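Local coordinates for putative DNA ligase-like protein Rv0938/MT0965 (Mycobacterium tuberculosis, PDB 2IRU) that probably extends and fills in broken DNA ends through its polymerase domain during Ku-dependent non-homologous end joining, a manganese-dependent repair of double-strand breaks, at residues V169-V173 with L286-L290. Residues are numbered along the deposited sequence; the frame is centred on the assembly and turned at random.
Sequences VTFPV and LLERL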
loop_
_atom_site.group_PDB
_atom_site.type_symbol
_atom_site.label_atom_id
_atom_site.label_comp_id
_atom_site.label_asym_id
_atom_site.label_seq_id
_atom_site.Cartn_x
_atom_site.Cartn_y
_atom_site.Cartn_z
ATOM N N VAL A 169 -6.185 11.712 -12.359
ATOM C CA VAL A 169 -5.986 12.425 -11.100
ATOM C C VAL A 169 -5.039 11.578 -10.245
ATOM O O VAL A 169 -5.147 10.369 -10.239
ATOM C CB VAL A 169 -7.346 12.642 -10.363
ATOM C CG1 VAL A 169 -7.169 13.254 -8.975
ATOM C CG2 VAL A 169 -8.322 13.503 -11.229
ATOM N N THR A 170 -4.138 12.231 -9.519
ATOM C CA THR A 170 -3.117 11.532 -8.745
ATOM C C THR A 170 -3.214 11.851 -7.250
ATOM O O THR A 170 -3.428 13.018 -6.873
ATOM C CB THR A 170 -1.728 11.904 -9.302
ATOM O OG1 THR A 170 -1.745 11.715 -10.727
ATOM C CG2 THR A 170 -0.611 11.053 -8.710
ATOM N N PHE A 171 -3.027 10.820 -6.429
ATOM C CA PHE A 171 -3.125 10.942 -4.974
ATOM C C PHE A 171 -1.792 10.580 -4.333
ATOM O O PHE A 171 -1.279 9.463 -4.546
ATOM C CB PHE A 171 -4.208 9.988 -4.419
ATOM C CG PHE A 171 -5.573 10.239 -4.989
ATOM C CD1 PHE A 171 -6.475 11.080 -4.326
ATOM C CD2 PHE A 171 -5.965 9.651 -6.205
ATOM C CE1 PHE A 171 -7.746 11.326 -4.847
ATOM C CE2 PHE A 171 -7.237 9.894 -6.733
ATOM C CZ PHE A 171 -8.133 10.726 -6.068
ATOM N N PRO A 172 -1.259 11.469 -3.485
ATOM C CA PRO A 172 -0.027 11.060 -2.820
ATOM C C PRO A 172 -0.221 10.354 -1.491
ATOM O O PRO A 172 -1.149 10.647 -0.752
ATOM C CB PRO A 172 0.710 12.390 -2.582
ATOM C CG PRO A 172 -0.384 13.450 -2.527
ATOM C CD PRO A 172 -1.659 12.850 -3.123
ATOM N N VAL A 173 0.685 9.433 -1.216
ATOM C CA VAL A 173 0.646 8.664 0.022
ATOM C C VAL A 173 2.084 8.492 0.492
ATOM O O VAL A 173 2.888 7.813 -0.181
ATOM C CB VAL A 173 0.012 7.254 -0.180
ATOM C CG1 VAL A 173 0.024 6.513 1.144
ATOM C CG2 VAL A 173 -1.416 7.358 -0.711
ATOM N N LEU A 286 -8.735 11.003 2.402
ATOM C CA LEU A 286 -8.217 11.785 1.267
ATOM C C LEU A 286 -8.183 10.961 -0.038
ATOM O O LEU A 286 -8.157 11.540 -1.144
ATOM C CB LEU A 286 -6.828 12.379 1.587
ATOM C CG LEU A 286 -6.740 13.343 2.773
ATOM C CD1 LEU A 286 -5.291 13.830 2.938
ATOM C CD2 LEU A 286 -7.687 14.546 2.623
ATOM N N LEU A 287 -8.228 9.633 0.099
ATOM C CA LEU A 287 -8.284 8.708 -1.037
ATOM C C LEU A 287 -9.737 8.284 -1.409
ATOM O O LEU A 287 -9.932 7.332 -2.170
ATOM C CB LEU A 287 -7.466 7.425 -0.702
ATOM C CG LEU A 287 -5.961 7.561 -0.500
ATOM C CD1 LEU A 287 -5.360 6.168 -0.319
ATOM C CD2 LEU A 287 -5.332 8.273 -1.699
ATOM N N GLU A 288 -10.741 8.974 -0.882
ATOM C CA GLU A 288 -12.141 8.607 -1.153
ATOM C C GLU A 288 -12.388 8.246 -2.639
ATOM O O GLU A 288 -13.065 7.260 -2.962
ATOM C CB GLU A 288 -13.056 9.768 -0.761
ATOM C CG GLU A 288 -14.539 9.410 -0.679
ATOM C CD GLU A 288 -15.036 9.342 0.746
ATOM O OE1 GLU A 288 -14.701 8.365 1.465
ATOM O OE2 GLU A 288 -15.758 10.288 1.149
ATOM N N ARG A 289 -11.827 9.064 -3.525
ATOM C CA ARG A 289 -12.090 8.973 -4.966
ATOM C C ARG A 289 -11.249 7.929 -5.703
ATOM O O ARG A 289 -11.469 7.678 -6.900
ATOM C CB ARG A 289 -11.858 10.343 -5.602
ATOM C CG ARG A 289 -12.856 11.417 -5.202
ATOM C CD ARG A 289 -12.337 12.798 -5.632
ATOM N NE ARG A 289 -11.119 13.191 -4.898
ATOM C CZ ARG A 289 -10.228 14.085 -5.327
ATOM N NH1 ARG A 289 -10.388 14.694 -6.506
ATOM N NH2 ARG A 289 -9.169 14.372 -4.581
ATOM N N LEU A 290 -10.272 7.341 -5.012
ATOM C CA LEU A 290 -9.367 6.387 -5.671
ATOM C C LEU A 290 -10.024 5.065 -6.097
ATOM O O LEU A 290 -9.712 4.530 -7.164
ATOM C CB LEU A 290 -8.163 6.069 -4.785
ATOM C CG LEU A 290 -7.155 5.020 -5.280
ATOM C CD1 LEU A 290 -6.489 5.458 -6.566
ATOM C CD2 LEU A 290 -6.122 4.742 -4.143
#
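A single aromatic side chain on a strand can supply most of a contact with a distant loop, as Phe171 does here with 119 Å² of its surface covered by residues 286-290. The CA-to-CB bond of Phe171 points toward residues 286-290, and chi1 near -59° (m) places the ring among Leu286, Leu287, Arg289 and Leu290. The Phe171 CB atom lies 3.4 Å from Leu287 CD2, Phe171 CD1 is 3.6 Å from the carbonyl Leu286 O, and Phe171 CZ comes within 4.1 Å of the amide Leu290 N. Leu290 N donates a hydrogen bond to Leu287 O at 2.9 Å, closing a type I β-turn, so the ring meets a compactly folded backbone. Arg289, in an m, t, m conformation, reaches back to the ring, bringing NH2 to 3.4 Å from Phe171 CE1, which lies over one face of the guanidinium. Val169, two residues earlier on the same side, brings CG1 to 4.3 Å from Arg289 NH1. The strand belongs to the mixed β-sheet of the primase-polymerase domain of LigD, between strands 180-186 and 253-257, while residues 286-290 follow helix 273-283 close to the end of the ordered chain. The extended backbone turns the CA-to-CB bonds of Thr170 and Pro172 away from residues 286-290, and Thr170 meets helix 149-164. Leucine rotamers complete the interface. Leu287 (m, t) extends CD1 to 4.1 Å from Val173 CG2, near His181, a probable substrate-binding residue; Leu290 (t, p) places CD1 4.2 Å from Phe171 CD2. Both leucines also touch His46 of helix 29-47, while Phe171 and Leu290 share Pro185 as a neighbour.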